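Local structure of Poly(A) RNA polymerase GLD2 (Rattus norvegicus, 6LBK) at residues 138-141 and 142-146; 77-80 and 81-84; 351-354 and 355-359; 233-236 and 237-241; 64-67 and 68-71. The protein probably acts as a cytoplasmic poly(A) RNA polymerase that uses ATP to add adenylate to the 3' ends of selected mRNAs and certain microRNAs. The protein carries 1 engineered substitution. One frame throughout, in Å; residues are numbered along the deposited sequence.

Contact 1 of 5, residues 138-141 and 142-146; sequences VHKH and FCTRL
V138 and F142 point the same way, side by side, and form the tightly packed part of this helical contact. V138 CG1 lies over one face of the F142 ring, 4.0 Å from its centroid and 25° off the normal, which satisfies a CH-pi geometry displaced toward CE1 and CZ. The other surroundings of the ring confirm its burial: F165 meets it edge-to-face, and I150, P153 and L80 pack on it. Without the F142 ring, as with an alanine here, V138 CG1 is likely to lose the face it rests on and F165 its aromatic mate, opening a gap beside strand 150-156. The next i to i+4 pair sets C143 SG over the face of the H139 ring, 3.7 Å from its centroid, while H139 NE2 is hydrogen-bonded to P153 O. H141 meets L146 obliquely, its CD2 3.6 Å from L146 CG.

The solvent side is looser. There K140 and T144 bring only CG and CG2 together, at 4.3 Å. The firm interaction is polar: T144 N and T144 OG1 both donate to K140 O, each at 2.9 Å, from opposite faces of the carbonyl plane. R145 places CB over the H141 ring, but its bent chain carries the guanidinium away.

H141 O accepts both R145 N at 3.0 Å and L146 N at 3.2 Å; this added i to i+5 bond widens the last turn. Such a bifurcated carbonyl is characteristic of a helix running out at its C-terminal end, here where helix 128-144 of the palm domain leads toward edge strand 150-156.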
loop_
_atom_site.group_PDB
_atom_site.type_symbol
_atom_site.label_atom_id
_atom_site.label_comp_id
_atom_site.label_asym_id
_atom_site.label_seq_id
_atom_site.Cartn_x
_atom_site.Cartn_y
_atom_site.Cartn_z
ATOM N N VAL A 138 16.900 14.686 -12.690
ATOM C CA VAL A 138 16.326 15.148 -11.436
ATOM C C VAL A 138 17.291 14.873 -10.297
ATOM O O VAL A 138 17.449 15.694 -9.385
ATOM C CB VAL A 138 14.967 14.476 -11.189
ATOM C CG1 VAL A 138 14.468 14.825 -9.802
ATOM C CG2 VAL A 138 13.956 14.872 -12.261
ATOM N N HIS A 139 17.959 13.716 -10.338
ATOM C CA HIS A 139 18.840 13.343 -9.243
ATOM C C HIS A 139 20.040 14.274 -9.170
ATOM O O HIS A 139 20.381 14.784 -8.095
ATOM C CB HIS A 139 19.276 11.887 -9.407
ATOM C CG HIS A 139 20.280 11.439 -8.392
ATOM N ND1 HIS A 139 21.540 10.996 -8.737
ATOM C CD2 HIS A 139 20.226 11.400 -7.039
ATOM C CE1 HIS A 139 22.210 10.682 -7.642
ATOM N NE2 HIS A 139 21.436 10.922 -6.599
ATOM N N LYS A 140 20.693 14.501 -10.309
ATOM C CA LYS A 140 21.798 15.455 -10.361
ATOM C C LYS A 140 21.350 16.843 -9.902
ATOM O O LYS A 140 22.133 17.579 -9.289
ATOM C CB LYS A 140 22.382 15.489 -11.773
ATOM C CG LYS A 140 23.858 15.883 -11.839
ATOM C CD LYS A 140 24.727 14.776 -11.230
ATOM C CE LYS A 140 24.443 13.416 -11.875
ATOM N NZ LYS A 140 25.533 12.421 -11.632
ATOM N N HIS A 141 20.102 17.217 -10.192
ATOM C CA HIS A 141 19.558 18.477 -9.694
ATOM C C HIS A 141 19.504 18.474 -8.167
ATOM O O HIS A 141 19.922 19.435 -7.513
ATOM C CB HIS A 141 18.160 18.687 -10.294
ATOM C CG HIS A 141 17.571 20.050 -10.071
ATOM N ND1 HIS A 141 17.955 21.164 -10.791
ATOM C CD2 HIS A 141 16.593 20.468 -9.228
ATOM C CE1 HIS A 141 17.256 22.210 -10.384
ATOM N NE2 HIS A 141 16.422 21.816 -9.438
ATOM N N PHE A 142 19.016 17.384 -7.583
ATOM C CA PHE A 142 18.936 17.296 -6.126
ATOM C C PHE A 142 20.324 17.344 -5.493
ATOM O O PHE A 142 20.515 17.937 -4.424
ATOM C CB PHE A 142 18.211 16.012 -5.715
ATOM C CG PHE A 142 16.715 16.045 -5.945
ATOM C CD1 PHE A 142 16.131 17.040 -6.706
ATOM C CD2 PHE A 142 15.899 15.061 -5.401
ATOM C CE1 PHE A 142 14.758 17.065 -6.912
ATOM C CE2 PHE A 142 14.536 15.081 -5.604
ATOM C CZ PHE A 142 13.959 16.091 -6.366
ATOM N N CYS A 143 21.307 16.728 -6.146
ATOM C CA CYS A 143 22.662 16.706 -5.595
ATOM C C CYS A 143 23.355 18.061 -5.715
ATOM O O CYS A 143 24.045 18.489 -4.783
ATOM C CB CYS A 143 23.503 15.633 -6.285
ATOM S SG CYS A 143 22.881 13.949 -6.137
ATOM N N THR A 144 23.216 18.741 -6.856
ATOM C CA THR A 144 23.976 19.971 -7.075
ATOM C C THR A 144 23.255 21.207 -6.530
ATOM O O THR A 144 23.810 21.948 -5.710
ATOM C CB THR A 144 24.292 20.157 -8.570
ATOM O OG1 THR A 144 23.086 20.352 -9.316
ATOM C CG2 THR A 144 25.021 18.946 -9.122
ATOM N N ARG A 145 22.026 21.445 -6.976
ATOM C CA ARG A 145 21.365 22.698 -6.645
ATOM C C ARG A 145 20.575 22.603 -5.344
ATOM O O ARG A 145 20.505 23.580 -4.594
ATOM C CB ARG A 145 20.489 23.147 -7.824
ATOM C CG ARG A 145 21.311 23.356 -9.110
ATOM C CD ARG A 145 22.252 24.573 -9.037
ATOM N NE ARG A 145 23.217 24.632 -10.151
ATOM C CZ ARG A 145 23.148 25.453 -11.200
ATOM N NH1 ARG A 145 22.151 26.325 -11.302
ATOM N NH2 ARG A 145 24.085 25.408 -12.147
ATOM N N LEU A 146 19.993 21.452 -5.039
ATOM C CA LEU A 146 19.037 21.362 -3.942
ATOM C C LEU A 146 19.647 20.832 -2.657
ATOM O O LEU A 146 18.915 20.584 -1.696
ATOM C CB LEU A 146 17.874 20.468 -4.335
ATOM C CG LEU A 146 17.230 20.791 -5.664
ATOM C CD1 LEU A 146 15.850 20.169 -5.680
ATOM C CD2 LEU A 146 17.212 22.308 -5.906
#

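Contact 2 of 5, residues 77-80 and 81-84; sequences RAQL and QREI
A chi2 of 67° in Q79 and one of 99° in E83 bend these two chains across one another, so that Q79 NE2 reaches E83 OE1 at 2.7 Å. The donor uses the amide plane of Q79, but it meets the carboxylate oxygen from above its plane; the two flat groups are turned 57° apart. E83 OE1 is also hydrogen-bonded to Y149 OH. On the other branch of the amide, Q79 OE1 lies at the edge of the R82 guanidinium and takes a weak bond from R82 NE at 3.4 Å.

These i to i+3 and i to i+4 links run along a flank of helix 67-85 that meets H141, L146 and Y149; elsewhere on this palm-domain helix, L80 and I84 pack on L93 of edge strand 91-96.

R77 and Q81 lie alongside each other nearer that strand. Q81 OE1 comes to the edge of the R77 guanidinium, 3.1 Å from NH1, in a weak bond. Each has a stronger outside tie: R77 NH2 forms a salt bridge with E74, R77 NH1 bonds L93 O, and Q81 OE1 takes the N-H of L93. The side chain of R77 is about 10 Å from that of D111, a probable magnesium ligand.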
loop_
_atom_site.group_PDB
_atom_site.type_symbol
_atom_site.label_atom_id
_atom_site.label_comp_id
_atom_site.label_asym_id
_atom_site.label_seq_id
_atom_site.Cartn_x
_atom_site.Cartn_y
_atom_site.Cartn_z
ATOM N N ARG A 77 6.160 18.350 -1.615
ATOM C CA ARG A 77 5.758 18.025 -2.983
ATOM C C ARG A 77 5.631 19.280 -3.843
ATOM O O ARG A 77 6.144 19.334 -4.969
ATOM C CB ARG A 77 4.421 17.282 -2.988
ATOM C CG ARG A 77 4.001 16.883 -4.391
ATOM C CD ARG A 77 2.513 16.870 -4.611
ATOM N NE ARG A 77 1.895 18.163 -4.353
ATOM C CZ ARG A 77 1.926 19.170 -5.217
ATOM N NH1 ARG A 77 2.570 19.018 -6.371
ATOM N NH2 ARG A 77 1.324 20.318 -4.936
ATOM N N ALA A 78 4.933 20.296 -3.336
ATOM C CA ALA A 78 4.788 21.541 -4.084
ATOM C C ALA A 78 6.132 22.242 -4.305
ATOM O O ALA A 78 6.407 22.722 -5.418
ATOM C CB ALA A 78 3.816 22.454 -3.356
ATOM N N GLN A 79 7.001 22.291 -3.276
ATOM C CA GLN A 79 8.303 22.947 -3.470
ATOM C C GLN A 79 9.141 22.201 -4.493
ATOM O O GLN A 79 9.813 22.810 -5.324
ATOM C CB GLN A 79 9.082 23.066 -2.152
ATOM C CG GLN A 79 10.527 23.535 -2.310
ATOM C CD GLN A 79 10.645 25.001 -2.800
ATOM O OE1 GLN A 79 9.774 25.831 -2.547
ATOM N NE2 GLN A 79 11.738 25.313 -3.474
ATOM N N LEU A 80 9.114 20.883 -4.453
ATOM C CA LEU A 80 9.906 20.139 -5.411
ATOM C C LEU A 80 9.326 20.248 -6.816
ATOM O O LEU A 80 10.079 20.268 -7.785
ATOM C CB LEU A 80 10.033 18.688 -4.960
ATOM C CG LEU A 80 10.996 18.551 -3.782
ATOM C CD1 LEU A 80 11.273 17.084 -3.502
ATOM C CD2 LEU A 80 12.314 19.304 -4.030
ATOM N N GLN A 81 8.001 20.277 -6.963
ATOM C CA GLN A 81 7.450 20.463 -8.297
ATOM C C GLN A 81 7.931 21.779 -8.892
ATOM O O GLN A 81 8.440 21.828 -10.015
ATOM C CB GLN A 81 5.937 20.465 -8.260
ATOM C CG GLN A 81 5.399 20.675 -9.630
ATOM C CD GLN A 81 3.926 20.632 -9.619
ATOM O OE1 GLN A 81 3.325 19.575 -9.369
ATOM N NE2 GLN A 81 3.303 21.777 -9.878
ATOM N N ARG A 82 7.767 22.856 -8.136
ATOM C CA ARG A 82 8.315 24.140 -8.526
ATOM C C ARG A 82 9.782 23.997 -8.906
ATOM O O ARG A 82 10.233 24.513 -9.938
ATOM C CB ARG A 82 8.126 25.089 -7.350
ATOM C CG ARG A 82 8.340 26.509 -7.587
ATOM C CD ARG A 82 7.849 27.165 -6.356
ATOM N NE ARG A 82 8.888 27.438 -5.369
ATOM C CZ ARG A 82 9.527 28.603 -5.282
ATOM N NH1 ARG A 82 10.439 28.781 -4.335
ATOM N NH2 ARG A 82 9.254 29.583 -6.142
ATOM N N GLU A 83 10.542 23.284 -8.080
ATOM C CA GLU A 83 11.974 23.170 -8.308
ATOM C C GLU A 83 12.272 22.366 -9.586
ATOM O O GLU A 83 13.128 22.758 -10.389
ATOM C CB GLU A 83 12.613 22.551 -7.056
ATOM C CG GLU A 83 14.078 22.898 -6.828
ATOM C CD GLU A 83 14.381 24.036 -5.811
ATOM O OE1 GLU A 83 13.831 24.083 -4.690
ATOM O OE2 GLU A 83 15.229 24.874 -6.132
ATOM N N ILE A 84 11.551 21.262 -9.805
ATOM C CA ILE A 84 11.747 20.383 -10.959
ATOM C C ILE A 84 11.337 21.085 -12.237
ATOM O O ILE A 84 11.889 20.818 -13.311
ATOM C CB ILE A 84 10.953 19.068 -10.768
ATOM C CG1 ILE A 84 11.668 18.131 -9.792
ATOM C CG2 ILE A 84 10.714 18.337 -12.094
ATOM C CD1 ILE A 84 10.794 16.953 -9.293
#

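Contact 3 of 5, residues 351-354 and 355-359; sequences KDQF and LKSWQ
Q353 O is gripped twice by S357: the backbone N donates to it at 2.9 Å and the hydroxyl OG at 3.1 Å, the two arriving from opposite faces of the carbonyl plane. The second bond is possible because OG stands beside the backbone N of S357 (chi1 -66°), turned back along the helix toward the preceding turn. S357 OG has a further partner in the indole NE1 of W210, so this buried hydroxyl both gives a proton and receives one.

The side chain of Q353 adds a link of its own close by. Its amide oxygen OE1 lies 2.9 Å from K356 NZ, and the ammonium approaches in the carbonyl plane, on a lone pair, at a C=O...N angle of 133°. K356 runs extended to CE and turns only at its last torsion (chi4 -75°), which brings NZ to the neighbouring amide; the two chains lie side by side, pointing the same way.

Helical backbone bonds continue along the segment, from L355 N to K351 O at 3.1 Å and from W358 N to F354 O at 2.9 Å. F354 meets W210 edge-to-face and also packs on A295, whereas W358 touches L288 and L291, so this flank of helix 344-363 faces helix 283-297. K351, D352 and L355 lie on the exposed side.

The chemistry therefore follows the two-sided character of the helix: the buried hydroxyl is satisfied by a backbone carbonyl and an indole N-H, while the exposed lysine has a neutral amide oxygen that is likely to steady its charge without cancelling it.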
loop_
_atom_site.group_PDB
_atom_site.type_symbol
_atom_site.label_atom_id
_atom_site.label_comp_id
_atom_site.label_asym_id
_atom_site.label_seq_id
_atom_site.Cartn_x
_atom_site.Cartn_y
_atom_site.Cartn_z
ATOM N N LYS A 351 4.820 -17.982 4.987
ATOM C CA LYS A 351 3.854 -19.027 5.350
ATOM C C LYS A 351 3.918 -19.350 6.842
ATOM O O LYS A 351 2.888 -19.426 7.536
ATOM C CB LYS A 351 4.120 -20.306 4.540
ATOM C CG LYS A 351 3.711 -20.282 3.062
ATOM C CD LYS A 351 4.566 -21.229 2.198
ATOM C CE LYS A 351 4.133 -22.699 2.301
ATOM N NZ LYS A 351 4.718 -23.517 1.185
ATOM N N ASP A 352 5.134 -19.566 7.341
ATOM C CA ASP A 352 5.346 -19.915 8.736
ATOM C C ASP A 352 4.879 -18.800 9.648
ATOM O O ASP A 352 4.288 -19.067 10.702
ATOM C CB ASP A 352 6.829 -20.202 8.984
ATOM C CG ASP A 352 7.367 -21.337 8.122
ATOM O OD1 ASP A 352 6.561 -22.178 7.671
ATOM O OD2 ASP A 352 8.599 -21.387 7.889
ATOM N N GLN A 353 5.122 -17.535 9.256
ATOM C CA GLN A 353 4.729 -16.430 10.119
ATOM C C GLN A 353 3.212 -16.281 10.173
ATOM O O GLN A 353 2.657 -15.942 11.228
ATOM C CB GLN A 353 5.383 -15.130 9.670
ATOM C CG GLN A 353 5.221 -13.986 10.675
ATOM C CD GLN A 353 5.884 -14.296 12.008
ATOM O OE1 GLN A 353 5.213 -14.497 13.028
ATOM N NE2 GLN A 353 7.216 -14.329 12.005
ATOM N N PHE A 354 2.519 -16.504 9.049
ATOM C CA PHE A 354 1.057 -16.457 9.110
ATOM C C PHE A 354 0.529 -17.529 10.055
ATOM O O PHE A 354 -0.273 -17.245 10.953
ATOM C CB PHE A 354 0.434 -16.612 7.719
ATOM C CG PHE A 354 0.278 -15.307 6.964
ATOM C CD1 PHE A 354 -0.837 -14.523 7.153
ATOM C CD2 PHE A 354 1.236 -14.889 6.059
ATOM C CE1 PHE A 354 -0.994 -13.321 6.482
ATOM C CE2 PHE A 354 1.076 -13.687 5.358
ATOM C CZ PHE A 354 -0.041 -12.899 5.568
ATOM N N LEU A 355 1.017 -18.757 9.892
ATOM C CA LEU A 355 0.551 -19.852 10.735
ATOM C C LEU A 355 0.789 -19.550 12.210
ATOM O O LEU A 355 -0.143 -19.590 13.029
ATOM C CB LEU A 355 1.261 -21.137 10.333
ATOM C CG LEU A 355 0.619 -22.312 11.039
ATOM C CD1 LEU A 355 -0.849 -22.430 10.626
ATOM C CD2 LEU A 355 1.392 -23.537 10.705
ATOM N N LYS A 356 2.037 -19.217 12.553
ATOM C CA LYS A 356 2.425 -18.951 13.933
ATOM C C LYS A 356 1.630 -17.799 14.544
ATOM O O LYS A 356 1.171 -17.894 15.693
ATOM C CB LYS A 356 3.923 -18.647 13.984
ATOM C CG LYS A 356 4.360 -17.963 15.266
ATOM C CD LYS A 356 5.864 -17.746 15.336
ATOM C CE LYS A 356 6.209 -16.595 16.289
ATOM N NZ LYS A 356 5.914 -15.246 15.713
ATOM N N SER A 357 1.496 -16.677 13.819
ATOM C CA SER A 357 0.774 -15.547 14.387
ATOM C C SER A 357 -0.697 -15.881 14.577
ATOM O O SER A 357 -1.286 -15.510 15.604
ATOM C CB SER A 357 0.957 -14.286 13.528
ATOM O OG SER A 357 2.309 -13.867 13.555
ATOM N N TRP A 358 -1.309 -16.592 13.621
ATOM C CA TRP A 358 -2.678 -17.027 13.857
ATOM C C TRP A 358 -2.763 -17.926 15.094
ATOM O O TRP A 358 -3.738 -17.834 15.849
ATOM C CB TRP A 358 -3.266 -17.735 12.629
ATOM C CG TRP A 358 -4.550 -18.476 12.985
ATOM C CD1 TRP A 358 -5.766 -17.917 13.289
ATOM C CD2 TRP A 358 -4.729 -19.892 13.079
ATOM N NE1 TRP A 358 -6.683 -18.899 13.568
ATOM C CE2 TRP A 358 -6.073 -20.122 13.448
ATOM C CE3 TRP A 358 -3.886 -20.990 12.886
ATOM C CZ2 TRP A 358 -6.593 -21.411 13.638
ATOM C CZ3 TRP A 358 -4.405 -22.283 13.088
ATOM C CH2 TRP A 358 -5.744 -22.475 13.461
ATOM N N GLN A 359 -1.722 -18.720 15.372
ATOM C CA GLN A 359 -1.766 -19.603 16.543
ATOM C C GLN A 359 -1.672 -18.823 17.861
ATOM O O GLN A 359 -2.526 -18.978 18.757
ATOM C CB GLN A 359 -0.653 -20.665 16.467
ATOM C CG GLN A 359 -1.080 -21.980 15.846
ATOM C CD GLN A 359 -0.038 -23.084 16.026
ATOM O OE1 GLN A 359 1.040 -23.051 15.430
ATOM N NE2 GLN A 359 -0.341 -24.041 16.891
#

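Contact 4 of 5, residues 233-236 and 237-241; sequences VLHY and LQTLP
H235 O and T239 meet in the last part of helix 226-239, in a buried contact of a helix packed among helices 182-194, 200-213 and 283-297. Of the hydrogen bonds, T239 OG1 to H235 O is the shortest, at 2.7 Å. Q238 N reaches the same oxygen at 2.9 Å from the opposite face, standing 72° out of the carbonyl plane, and T239 N adds a weak bond. The i to i+3 bond from Q238, with only a weak one to L234 O, is evidence that the last turn tightens toward 3-10 geometry. The imidazole NE2 of H235 is hydrogen-bonded to Y293 OH, and Q238 NE2 bonds P246 O and V307 O. With an alanine in place of T239, H235 O is likely to lose its hydroxyl donor and part of the imidazole face its cover.

Among ring contacts, T239 OG1 lies 3.9 Å above the plane of H235, toward its rim, and T239 CG2 is 3.7 Å from H235 CE1.

Apolar packing completes the set. V233 CG1 and L237 CD1 approach to 4.4 Å on the side of helix 200-213. L240 CG comes over one face of the Y236 ring, and L240 CD2 is 3.5 Å from Y236 CE1 and 3.6 Å from Y236 OH.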
loop_
_atom_site.group_PDB
_atom_site.type_symbol
_atom_site.label_atom_id
_atom_site.label_comp_id
_atom_site.label_asym_id
_atom_site.label_seq_id
_atom_site.Cartn_x
_atom_site.Cartn_y
_atom_site.Cartn_z
ATOM N N VAL A 233 -5.376 -7.811 2.296
ATOM C CA VAL A 233 -6.406 -7.389 3.246
ATOM C C VAL A 233 -7.703 -7.091 2.511
ATOM O O VAL A 233 -8.766 -7.574 2.902
ATOM C CB VAL A 233 -5.937 -6.168 4.056
ATOM C CG1 VAL A 233 -6.991 -5.748 5.034
ATOM C CG2 VAL A 233 -4.664 -6.443 4.782
ATOM N N LEU A 234 -7.646 -6.249 1.461
ATOM C CA LEU A 234 -8.868 -5.915 0.719
ATOM C C LEU A 234 -9.506 -7.159 0.100
ATOM O O LEU A 234 -10.733 -7.292 0.102
ATOM C CB LEU A 234 -8.600 -4.854 -0.362
ATOM C CG LEU A 234 -8.070 -3.440 -0.044
ATOM C CD1 LEU A 234 -8.081 -2.606 -1.288
ATOM C CD2 LEU A 234 -8.894 -2.722 1.031
ATOM N N HIS A 235 -8.699 -8.092 -0.415
ATOM C CA HIS A 235 -9.243 -9.355 -0.903
ATOM C C HIS A 235 -9.932 -10.143 0.221
ATOM O O HIS A 235 -11.038 -10.675 0.032
ATOM C CB HIS A 235 -8.126 -10.170 -1.537
ATOM C CG HIS A 235 -8.516 -11.572 -1.856
ATOM N ND1 HIS A 235 -9.271 -11.897 -2.957
ATOM C CD2 HIS A 235 -8.309 -12.725 -1.184
ATOM C CE1 HIS A 235 -9.493 -13.198 -2.969
ATOM N NE2 HIS A 235 -8.924 -13.723 -1.900
ATOM N N TYR A 236 -9.286 -10.247 1.392
ATOM C CA TYR A 236 -9.904 -10.954 2.517
ATOM C C TYR A 236 -11.254 -10.336 2.858
ATOM O O TYR A 236 -12.243 -11.053 3.077
ATOM C CB TYR A 236 -8.989 -10.973 3.770
ATOM C CG TYR A 236 -9.705 -11.552 5.018
ATOM C CD1 TYR A 236 -10.135 -12.894 5.063
ATOM C CD2 TYR A 236 -9.968 -10.750 6.135
ATOM C CE1 TYR A 236 -10.828 -13.417 6.215
ATOM C CE2 TYR A 236 -10.646 -11.272 7.271
ATOM C CZ TYR A 236 -11.073 -12.588 7.293
ATOM O OH TYR A 236 -11.719 -13.035 8.393
ATOM N N LEU A 237 -11.310 -9.006 2.905
ATOM C CA LEU A 237 -12.568 -8.317 3.160
ATOM C C LEU A 237 -13.563 -8.505 2.023
ATOM O O LEU A 237 -14.773 -8.424 2.260
ATOM C CB LEU A 237 -12.307 -6.828 3.394
ATOM C CG LEU A 237 -11.468 -6.388 4.602
ATOM C CD1 LEU A 237 -11.267 -4.841 4.589
ATOM C CD2 LEU A 237 -12.087 -6.870 5.926
ATOM N N GLN A 238 -13.091 -8.781 0.803
ATOM C CA GLN A 238 -13.979 -8.869 -0.352
ATOM C C GLN A 238 -14.655 -10.221 -0.489
ATOM O O GLN A 238 -15.729 -10.308 -1.090
ATOM C CB GLN A 238 -13.204 -8.561 -1.630
ATOM C CG GLN A 238 -13.104 -7.086 -1.969
ATOM C CD GLN A 238 -12.234 -6.849 -3.185
ATOM O OE1 GLN A 238 -11.286 -7.598 -3.430
ATOM N NE2 GLN A 238 -12.563 -5.822 -3.971
ATOM N N THR A 239 -14.059 -11.266 0.071
ATOM C CA THR A 239 -14.512 -12.630 -0.134
ATOM C C THR A 239 -15.136 -13.269 1.108
ATOM O O THR A 239 -15.490 -14.456 1.071
ATOM C CB THR A 239 -13.330 -13.444 -0.648
ATOM O OG1 THR A 239 -12.182 -13.098 0.135
ATOM C CG2 THR A 239 -13.057 -13.126 -2.108
ATOM N N LEU A 240 -15.369 -12.496 2.171
ATOM C CA LEU A 240 -16.049 -13.025 3.344
ATOM C C LEU A 240 -17.449 -13.479 2.959
ATOM O O LEU A 240 -18.023 -12.978 1.986
ATOM C CB LEU A 240 -16.114 -11.993 4.476
ATOM C CG LEU A 240 -14.791 -11.742 5.231
ATOM C CD1 LEU A 240 -14.864 -10.576 6.245
ATOM C CD2 LEU A 240 -14.315 -13.023 5.906
ATOM N N PRO A 241 -17.990 -14.481 3.673
ATOM C CA PRO A 241 -19.365 -14.942 3.402
ATOM C C PRO A 241 -20.398 -13.833 3.279
ATOM O O PRO A 241 -21.203 -13.841 2.341
ATOM C CB PRO A 241 -19.640 -15.836 4.615
ATOM C CG PRO A 241 -18.300 -16.363 4.984
ATOM C CD PRO A 241 -17.355 -15.248 4.764
#

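Contact 5 of 5, residues 64-67 and 68-71; sequences QQQA and SDLK
The backbone changes from extended at Q66 (psi 156°) to helical at A67 (psi -35°), placing Q66 at the N-cap of helix 67-85, whose early bonds run from L70 N to Q66 O at 3.2 Å and from K71 N to A67 O at 2.9 Å. D69, the third residue of the helix, turns its carboxylate back over this start. Its OD2 accepts Q66 N at 2.8 Å through the anti lone pair, the one away from OD1, and also lies 3.2 Å from Q66 CB. With CG beside its own backbone N (chi1 -53°), the aspartate is directed toward the cap.

This is the N3-to-N-cap half of a capping box; the N-cap residue is a glutamine, and no reciprocal side-chain bond is made. A carboxylate here would probably also be favoured by the helix dipole. R106 packs against both Q66 and D69.

Q65 runs antiparallel past D69, with its CG 4.0 Å from D69 CB, and crosses L70 at about a right angle, its NE2 3.7 Å from L70 CD1. The amide is fixed from outside: NE2 bonds S99 O, OE1 receives a weak bond from K73 NZ, and the Q65 backbone pairs with G104. The loop so engaged leads to D109 and D111, probable magnesium ligands, whose side chains each lie about 9 Å from that of Q65.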
loop_
_atom_site.group_PDB
_atom_site.type_symbol
_atom_site.label_atom_id
_atom_site.label_comp_id
_atom_site.label_asym_id
_atom_site.label_seq_id
_atom_site.Cartn_x
_atom_site.Cartn_y
_atom_site.Cartn_z
ATOM N N GLN A 64 -1.715 6.267 13.010
ATOM C CA GLN A 64 -2.310 6.802 11.791
ATOM C C GLN A 64 -1.644 8.114 11.387
ATOM O O GLN A 64 -1.309 8.944 12.237
ATOM C CB GLN A 64 -3.798 7.016 12.044
ATOM C CG GLN A 64 -4.609 7.717 11.002
ATOM C CD GLN A 64 -5.961 8.111 11.578
ATOM O OE1 GLN A 64 -6.823 8.635 10.871
ATOM N NE2 GLN A 64 -6.123 7.925 12.882
ATOM N N GLN A 65 -1.463 8.303 10.080
ATOM C CA GLN A 65 -0.833 9.519 9.568
ATOM C C GLN A 65 -1.674 10.750 9.929
ATOM O O GLN A 65 -2.870 10.826 9.613
ATOM C CB GLN A 65 -0.651 9.416 8.052
ATOM C CG GLN A 65 -0.006 10.650 7.414
ATOM C CD GLN A 65 -0.074 10.635 5.885
ATOM O OE1 GLN A 65 0.909 10.350 5.207
ATOM N NE2 GLN A 65 -1.245 10.933 5.347
ATOM N N GLN A 66 -1.051 11.703 10.618
ATOM C CA GLN A 66 -1.757 12.894 11.058
ATOM C C GLN A 66 -1.734 13.976 9.985
ATOM O O GLN A 66 -0.838 14.033 9.139
ATOM C CB GLN A 66 -1.164 13.420 12.370
ATOM C CG GLN A 66 -1.391 12.476 13.566
ATOM C CD GLN A 66 -0.527 12.805 14.774
ATOM O OE1 GLN A 66 0.656 13.131 14.641
ATOM N NE2 GLN A 66 -1.117 12.712 15.964
ATOM N N ALA A 67 -2.729 14.864 10.053
ATOM C CA ALA A 67 -2.844 15.925 9.059
ATOM C C ALA A 67 -1.557 16.728 8.938
ATOM O O ALA A 67 -1.193 17.135 7.830
ATOM C CB ALA A 67 -4.014 16.848 9.396
ATOM N N SER A 68 -0.831 16.934 10.051
ATOM C CA SER A 68 0.396 17.731 9.985
ATOM C C SER A 68 1.510 16.993 9.240
ATOM O O SER A 68 2.296 17.622 8.506
ATOM C CB SER A 68 0.838 18.169 11.390
ATOM O OG SER A 68 1.411 17.137 12.174
ATOM N N ASP A 69 1.580 15.662 9.392
ATOM C CA ASP A 69 2.521 14.857 8.603
ATOM C C ASP A 69 2.261 15.043 7.110
ATOM O O ASP A 69 3.188 15.286 6.316
ATOM C CB ASP A 69 2.403 13.377 8.990
ATOM C CG ASP A 69 2.548 13.134 10.497
ATOM O OD1 ASP A 69 3.572 13.546 11.094
ATOM O OD2 ASP A 69 1.635 12.524 11.089
ATOM N N LEU A 70 0.982 14.969 6.725
ATOM C CA LEU A 70 0.578 15.088 5.332
ATOM C C LEU A 70 0.779 16.517 4.820
ATOM O O LEU A 70 1.078 16.721 3.637
ATOM C CB LEU A 70 -0.895 14.660 5.181
ATOM C CG LEU A 70 -1.506 14.709 3.779
ATOM C CD1 LEU A 70 -0.772 13.695 2.938
ATOM C CD2 LEU A 70 -2.986 14.461 3.756
ATOM N N LYS A 71 0.662 17.517 5.691
ATOM C CA LYS A 71 0.938 18.872 5.245
ATOM C C LYS A 71 2.425 19.074 4.978
ATOM O O LYS A 71 2.784 19.753 4.016
ATOM C CB LYS A 71 0.419 19.876 6.266
ATOM C CG LYS A 71 -1.105 19.911 6.333
ATOM C CD LYS A 71 -1.611 20.857 7.416
ATOM C CE LYS A 71 -3.109 20.707 7.616
ATOM N NZ LYS A 71 -3.589 21.511 8.769
#

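Overall arrangement
Contacts 5, 2 and 1 come first along the chain, all in the palm domain, followed by contacts 4 and 3. Contacts 5 and 2 share helix 67-85, their centres about 19 Å apart. Contact 1, on helix 128-144, touches contact 2 with centres about 12 Å apart; L146 CD1 packs against L80 CD2 at 4.0 Å, joining the two helices beside the five-stranded sheet. Contacts 4 and 3, on helices 226-239 and 344-363, lie about 19 Å apart between centres, and both face helix 283-297. Their centres lie about 39 to 45 Å from those of contacts 1 and 2, across the chain's centre. Contact 5 lies closest to the probable magnesium site; contacts 1, 3 and 4 are structural packing away from it.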